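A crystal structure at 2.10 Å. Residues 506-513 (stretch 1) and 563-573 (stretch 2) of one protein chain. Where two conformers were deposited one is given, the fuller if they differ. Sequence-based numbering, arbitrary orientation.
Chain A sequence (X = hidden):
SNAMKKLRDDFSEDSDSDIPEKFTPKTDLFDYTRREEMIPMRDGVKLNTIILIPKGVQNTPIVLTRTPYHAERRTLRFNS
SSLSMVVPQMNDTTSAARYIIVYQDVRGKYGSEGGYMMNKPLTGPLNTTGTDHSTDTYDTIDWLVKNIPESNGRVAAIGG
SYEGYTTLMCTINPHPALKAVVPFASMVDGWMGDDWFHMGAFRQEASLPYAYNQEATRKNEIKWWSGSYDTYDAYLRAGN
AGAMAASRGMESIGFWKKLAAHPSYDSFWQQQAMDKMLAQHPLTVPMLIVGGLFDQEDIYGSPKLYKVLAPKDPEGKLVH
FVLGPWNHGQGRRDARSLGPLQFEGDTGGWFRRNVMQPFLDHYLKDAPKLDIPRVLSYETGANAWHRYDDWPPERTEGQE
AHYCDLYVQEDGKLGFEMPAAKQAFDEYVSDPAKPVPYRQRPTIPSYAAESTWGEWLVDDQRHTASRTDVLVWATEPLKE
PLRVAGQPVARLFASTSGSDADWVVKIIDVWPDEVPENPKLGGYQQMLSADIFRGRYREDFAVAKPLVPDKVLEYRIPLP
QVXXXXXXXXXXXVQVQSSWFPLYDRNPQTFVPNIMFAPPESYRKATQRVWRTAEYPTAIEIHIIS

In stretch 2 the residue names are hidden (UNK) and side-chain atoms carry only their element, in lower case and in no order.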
ATOM      1  N   LYS A 506     -24.615  21.120  -4.657  1.00  9.52           N
ATOM      2  CA  LYS A 506     -24.166  19.889  -3.997  1.00  9.12           C
ATOM      3  C   LYS A 506     -24.833  19.695  -2.646  1.00 13.47           C
ATOM      4  O   LYS A 506     -24.885  20.639  -1.850  1.00 13.87           O
ATOM      5  CB  LYS A 506     -22.646  19.895  -3.774  1.00 10.39           C
ATOM      6  CG  LYS A 506     -21.784  20.266  -4.959  1.00 13.71           C
ATOM      7  CD  LYS A 506     -20.333  20.219  -4.520  1.00 17.37           C
ATOM      8  CE  LYS A 506     -19.432  21.017  -5.403  1.00 20.97           C
ATOM      9  NZ  LYS A 506     -18.150  21.340  -4.719  1.00 23.97           N
ATOM     10  N   ILE A 507     -25.291  18.463  -2.356  1.00  9.66           N
ATOM     11  CA  ILE A 507     -25.801  18.084  -1.033  1.00 10.10           C
ATOM     12  C   ILE A 507     -24.713  17.240  -0.391  1.00 13.92           C
ATOM     13  O   ILE A 507     -24.210  16.305  -1.019  1.00 13.21           O
ATOM     14  CB  ILE A 507     -27.184  17.362  -1.073  1.00 13.31           C
ATOM     15  CG1 ILE A 507     -28.302  18.346  -1.460  1.00 14.21           C
ATOM     16  CG2 ILE A 507     -27.497  16.668   0.282  1.00 13.36           C
ATOM     17  CD1 ILE A 507     -29.557  17.696  -1.855  1.00 21.60           C
ATOM     18  N   ILE A 508     -24.316  17.589   0.827  1.00 10.93           N
ATOM     19  CA  ILE A 508     -23.210  16.927   1.500  1.00 10.65           C
ATOM     20  C   ILE A 508     -23.593  16.477   2.914  1.00 14.57           C
ATOM     21  O   ILE A 508     -24.316  17.184   3.625  1.00 13.11           O
ATOM     22  CB  ILE A 508     -21.990  17.909   1.519  1.00 13.52           C
ATOM     23  CG1 ILE A 508     -21.325  18.020   0.128  1.00 13.95           C
ATOM     24  CG2 ILE A 508     -20.963  17.572   2.603  1.00 13.54           C
ATOM     25  CD1 ILE A 508     -20.972  19.446  -0.274  1.00 19.82           C
ATOM     26  N   ASP A 509     -23.074  15.306   3.319  1.00 11.17           N
ATOM     27  CA  ASP A 509     -23.178  14.823   4.680  1.00 10.83           C
ATOM     28  C   ASP A 509     -21.838  15.104   5.347  1.00 14.72           C
ATOM     29  O   ASP A 509     -20.834  14.494   4.978  1.00 14.21           O
ATOM     30  CB  ASP A 509     -23.536  13.319   4.725  1.00 11.92           C
ATOM     31  CG  ASP A 509     -23.648  12.735   6.136  1.00 14.85           C
ATOM     32  OD1 ASP A 509     -22.859  13.142   7.014  1.00 14.04           O
ATOM     33  OD2 ASP A 509     -24.485  11.841   6.341  1.00 18.71           O
ATOM     34  N   VAL A 510     -21.806  16.066   6.277  1.00 11.72           N
ATOM     35  CA  VAL A 510     -20.587  16.405   7.014  1.00 11.56           C
ATOM     36  C   VAL A 510     -20.464  15.447   8.194  1.00 16.27           C
ATOM     37  O   VAL A 510     -21.299  15.472   9.098  1.00 16.40           O
ATOM     38  CB  VAL A 510     -20.540  17.889   7.480  1.00 14.93           C
ATOM     39  CG1 VAL A 510     -19.179  18.234   8.080  1.00 14.59           C
ATOM     40  CG2 VAL A 510     -20.875  18.837   6.340  1.00 14.40           C
ATOM     41  N   TRP A 511     -19.432  14.600   8.178  1.00 13.03           N
ATOM     42  CA  TRP A 511     -19.180  13.632   9.239  1.00 13.48           C
ATOM     43  C   TRP A 511     -18.790  14.376  10.537  1.00 17.88           C
ATOM     44  O   TRP A 511     -18.338  15.523  10.454  1.00 18.22           O
ATOM     45  CB  TRP A 511     -18.094  12.635   8.796  1.00 12.18           C
ATOM     46  CG  TRP A 511     -18.591  11.606   7.811  1.00 13.29           C
ATOM     47  CD1 TRP A 511     -19.226  11.841   6.624  1.00 15.90           C
ATOM     48  CD2 TRP A 511     -18.489  10.180   7.935  1.00 13.38           C
ATOM     49  NE1 TRP A 511     -19.524  10.654   6.002  1.00 15.07           N
ATOM     50  CE2 TRP A 511     -19.086   9.616   6.785  1.00 16.94           C
ATOM     51  CE3 TRP A 511     -17.944   9.320   8.907  1.00 15.16           C
ATOM     52  CZ2 TRP A 511     -19.152   8.230   6.575  1.00 16.48           C
ATOM     53  CZ3 TRP A 511     -18.010   7.948   8.699  1.00 16.75           C
ATOM     54  CH2 TRP A 511     -18.604   7.416   7.544  1.00 17.14           C
ATOM     55  N   PRO A 512     -19.012  13.788  11.746  1.00 13.38           N
ATOM     56  CA  PRO A 512     -18.669  14.515  12.986  1.00 13.11           C
ATOM     57  C   PRO A 512     -17.190  14.896  13.074  1.00 16.31           C
ATOM     58  O   PRO A 512     -16.361  14.335  12.347  1.00 14.79           O
ATOM     59  CB  PRO A 512     -19.049  13.527  14.098  1.00 15.13           C
ATOM     60  CG  PRO A 512     -20.021  12.590  13.467  1.00 19.71           C
ATOM     61  CD  PRO A 512     -19.577  12.457  12.045  1.00 14.92           C
ATOM     62  N   ASP A 513     -16.867  15.873  13.964  1.00 14.03           N
ATOM     63  CA  ASP A 513     -15.506  16.382  14.206  1.00 14.29           C
ATOM     64  C   ASP A 513     -14.528  15.235  14.463  1.00 18.17           C
ATOM     65  O   ASP A 513     -13.420  15.234  13.923  1.00 16.85           O
ATOM     66  CB  ASP A 513     -15.500  17.366  15.392  1.00 16.47           C
ATOM     67  CG  ASP A 513     -16.298  18.642  15.169  1.00 25.62           C
ATOM     68  OD1 ASP A 513     -16.719  18.892  14.009  1.00 24.67           O
ATOM     69  OD2 ASP A 513     -16.478  19.403  16.141  1.00 31.79           O
ATOM     70  N   UNK A 563     -31.275   8.177  -0.500  1.00 12.18           N
ATOM     71  CA  UNK A 563     -31.824   7.185   0.419  1.00 12.15           C
ATOM     72  C   UNK A 563     -30.809   7.121   1.513  1.00 16.51           C
ATOM     73  O   UNK A 563     -29.820   6.393   1.406  1.00 16.41           O
ATOM     74  o   UNK A 563     -32.795   4.969   0.534  1.00 18.11           O
ATOM     75  c   UNK A 563     -32.027   5.840  -0.278  1.00 14.39           C
ATOM     76  N   UNK A 564     -30.919   8.055   2.459  1.00 12.94           N
ATOM     77  CA  UNK A 564     -29.868   8.262   3.433  1.00 12.40           C
ATOM     78  C   UNK A 564     -30.383   8.652   4.804  1.00 16.90           C
ATOM     79  O   UNK A 564     -31.416   9.316   4.930  1.00 16.91           O
ATOM     80  n   UNK A 564     -26.115  10.465   4.940  1.00 15.55           N
ATOM     81  c   UNK A 564     -27.376  10.707   4.453  1.00 16.06           C
ATOM     82  c   UNK A 564     -27.716   9.632   3.705  1.00 15.05           C
ATOM     83  c   UNK A 564     -25.736   9.275   4.475  1.00 15.27           C
ATOM     84  c   UNK A 564     -28.951   9.383   2.900  1.00 12.39           C
ATOM     85  n   UNK A 564     -26.663   8.737   3.701  1.00 16.17           N
ATOM     86  N   UNK A 565     -29.617   8.282   5.832  1.00 13.58           N
ATOM     87  CA  UNK A 565     -29.854   8.722   7.189  1.00 13.87           C
ATOM     88  C   UNK A 565     -28.685   9.605   7.607  1.00 17.02           C
ATOM     89  O   UNK A 565     -27.547   9.137   7.661  1.00 16.00           O
ATOM     90  o   UNK A 565     -31.305   6.902   7.835  1.00 24.34           O
ATOM     91  c   UNK A 565     -30.068   7.533   8.151  1.00 22.82           C
ATOM     92  c   UNK A 565     -30.093   7.965   9.616  1.00 19.85           C
ATOM     93  N   UNK A 566     -28.963  10.888   7.865  1.00 14.03           N
ATOM     94  CA  UNK A 566     -27.985  11.820   8.417  1.00 13.72           C
ATOM     95  C   UNK A 566     -27.942  11.528   9.916  1.00 19.32           C
ATOM     96  O   UNK A 566     -28.893  11.853  10.635  1.00 19.96           O
ATOM     97  c   UNK A 566     -28.382  13.279   8.120  1.00 15.04           C
ATOM     98  c   UNK A 566     -29.356  14.183   4.544  1.00 19.95           C
ATOM     99  c   UNK A 566     -28.296  13.709   6.673  1.00 15.76           C
ATOM    100  c   UNK A 566     -28.145  14.576   4.012  1.00 17.65           C
ATOM    101  c   UNK A 566     -29.433  13.757   5.876  1.00 17.47           C
ATOM    102  c   UNK A 566     -27.010  14.546   4.792  1.00 18.49           C
ATOM    103  c   UNK A 566     -27.087  14.129   6.126  1.00 18.14           C
ATOM    104  N   UNK A 567     -26.916  10.790  10.357  1.00 15.60           N
ATOM    105  CA  UNK A 567     -26.804  10.301  11.734  1.00 15.83           C
ATOM    106  C   UNK A 567     -26.486  11.421  12.765  1.00 19.90           C
ATOM    107  O   UNK A 567     -26.025  12.494  12.372  1.00 18.47           O
ATOM    108  c   UNK A 567     -26.092   7.849  11.151  1.00 20.42           C
ATOM    109  c   UNK A 567     -25.731   9.189  11.805  1.00 15.79           C
ATOM    110  c   UNK A 567     -27.075   7.058  12.009  1.00 23.83           C
ATOM    111  c   UNK A 567     -24.848   7.022  10.891  1.00 20.28           C
ATOM    112  N   UNK A 568     -26.725  11.186  14.093  1.00 17.70           N
ATOM    113  CA  UNK A 568     -26.403  12.226  15.095  1.00 18.21           C
ATOM    114  C   UNK A 568     -24.924  12.631  15.067  1.00 21.99           C
ATOM    115  O   UNK A 568     -24.050  11.781  14.873  1.00 21.45           O
ATOM    116  c   UNK A 568     -27.749  10.503  16.070  1.00 24.64           C
ATOM    117  c   UNK A 568     -27.308   9.991  14.738  1.00 19.55           C
ATOM    118  c   UNK A 568     -26.774  11.565  16.428  1.00 20.46           C
ATOM    119  N   UNK A 569     -24.668  13.928  15.219  1.00 18.35           N
ATOM    120  CA  UNK A 569     -23.320  14.484  15.150  1.00 17.86           C
ATOM    121  C   UNK A 569     -22.941  14.930  13.747  1.00 20.45           C
ATOM    122  O   UNK A 569     -21.984  15.690  13.572  1.00 20.17           O
ATOM    123  N   UNK A 570     -23.693  14.455  12.730  1.00 15.75           N
ATOM    124  CA  UNK A 570     -23.480  14.838  11.331  1.00 14.68           C
ATOM    125  C   UNK A 570     -24.208  16.144  11.008  1.00 18.70           C
ATOM    126  O   UNK A 570     -25.174  16.494  11.688  1.00 19.14           O
ATOM    127  n   UNK A 570     -22.380  12.081   9.337  1.00 18.30           N
ATOM    128  c   UNK A 570     -23.971  13.729  10.368  1.00 14.63           C
ATOM    129  c   UNK A 570     -21.859  10.913   9.673  1.00 17.64           C
ATOM    130  n   UNK A 570     -22.276  10.520  10.875  1.00 18.65           N
ATOM    131  c   UNK A 570     -23.174  12.461  10.402  1.00 17.43           C
ATOM    132  c   UNK A 570     -23.123  11.496  11.349  1.00 19.32           C
ATOM    133  N   UNK A 571     -23.751  16.852   9.966  0.50 15.06           N
ATOM    134  CA  UNK A 571     -24.383  18.084   9.487  0.50 14.79           C
ATOM    135  C   UNK A 571     -24.861  17.896   8.053  0.50 18.23           C
ATOM    136  O   UNK A 571     -24.280  17.098   7.309  0.50 17.35           O
ATOM    137  n   UNK A 571     -21.081  21.054  11.935  0.50 26.01           N
ATOM    138  c   UNK A 571     -20.948  22.197  12.604  0.50 37.41           C
ATOM    139  c   UNK A 571     -22.879  19.660  10.921  0.50 21.23           C
ATOM    140  c   UNK A 571     -21.971  20.873  10.788  0.50 23.58           C
ATOM    141  c   UNK A 571     -23.405  19.276   9.541  0.50 14.33           C
ATOM    142  n   UNK A 571     -20.103  22.280  13.622  0.50 22.51           N
ATOM    143  n   UNK A 571     -21.668  23.260  12.268  0.50 24.89           N
ATOM    144  N   UNK A 572     -25.893  18.649   7.650  1.00 14.68           N
ATOM    145  CA  UNK A 572     -26.368  18.651   6.262  1.00 13.92           C
ATOM    146  C   UNK A 572     -25.750  19.891   5.625  1.00 16.69           C
ATOM    147  O   UNK A 572     -25.882  20.987   6.174  1.00 16.07           O
ATOM    148  c   UNK A 572     -28.300  18.541   4.617  1.00 18.55           C
ATOM    149  c   UNK A 572     -30.017  17.526   7.173  1.00 26.37           C
ATOM    150  c   UNK A 572     -28.530  17.425   6.900  1.00 17.89           C
ATOM    151  c   UNK A 572     -27.917  18.606   6.110  1.00 17.52           C
ATOM    152  N   UNK A 573     -25.007  19.716   4.528  1.00 12.77           N
ATOM    153  CA  UNK A 573     -24.334  20.832   3.874  1.00 11.90           C
ATOM    154  C   UNK A 573     -24.813  21.040   2.444  1.00 16.01           C
ATOM    155  O   UNK A 573     -25.125  20.082   1.734  1.00 15.57           O
ATOM    156  c   UNK A 573     -22.809  20.621   3.893  1.00 13.41           C
ATOM    157  c   UNK A 573     -22.017  21.710   3.188  1.00 15.98           C
ATOM    158  s   UNK A 573     -20.241  21.449   3.309  1.00 18.99           S
ATOM    159  c   UNK A 573     -19.925  22.146   4.929  1.00 15.81           C
TER
HETATM  160  O   HOH W   1     -24.973   9.839   8.184  1.00 13.36           O
HETATM  161  O   HOH W   2     -20.590  17.153  11.666  1.00 26.06           O

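Position 563 carries one carbon and then one oxygen, a short hydroxyl side chain far from stretch 1: Ser-563.

At position 564 one carbon leads to a five-membered ring of three carbons and two nitrogens, an imidazole. One ring nitrogen lies 2.6 Å from Asp-509 OD2, near the ring plane. This is His-564, its NE2 donating to that oxygen at an N-H...O angle of 168°.

Position 565 has a first carbon bearing one oxygen and one carbon, and it points away from stretch 1: Thr-565. Its backbone still takes part, because water 1 donates both to Thr-565 O (2.7 Å) and to Asp-509 OD2 (2.8 Å).

Position 566 shows one carbon and a six-carbon ring without a hydroxyl, hence Phe-566. Its CZ lies 4.3 Å from Ile-507 CG2, which sits at the ring edge.

Position 567 has four carbons forked at the second, giving Leu-567; its side chain does not touch stretch 1, but its backbone N donates to water 1.

At position 568 three carbons close onto the backbone N: Pro-568.

Position 569 has no side-chain atoms and is Gly-569. Its phi/psi of 91/-17° would jam a CB against the preceding carbonyl, and an ideal CB would also stand 3.3 Å from Pro-512 CG.

Position 570 is again one carbon plus a ring of three carbons and two nitrogens. A ring nitrogen is 2.6 Å from Asp-509 OD1, so this is His-570, with ND1 as donor. Pro-512 CD lies 3.6 Å from the centroid of the His-570 ring and 12° off its normal, a CH-pi contact, while the ring edge meets the face of Trp-511 (planes at 60°). His-570 N to Leu-567 O, 3.1 Å, closes a type II turn.

Position 571 has three carbons, a nitrogen, then a carbon with two more nitrogens: a guanidinium, Arg-571. Its CB is 3.8 Å from Val-510 CB.

Position 572 has four carbons forked at the first, one arm two carbons long: Ile-572, a non-hydrogen-bonded partner of Asp-509.

Position 573 is an unbranched run of two carbons, sulfur and carbon: Met-573. Its CB packs 3.6 Å from Val-510 CG2 and 3.7 Å from Ile-508 CB.

The contact combines an antiparallel ladder with a buried carboxylate. Reciprocal backbone N-to-O bonds join Ile-508 to Met-573 (both 2.8 Å) and Val-510 to Arg-571 (both 2.9 Å). These pairs share one sheet face; on the other, Asp-509 accepts from both histidines, tying the strand before the turn to the turn's last residue.

Stretch 2, residues 563-573: SHTFLPGHRIM
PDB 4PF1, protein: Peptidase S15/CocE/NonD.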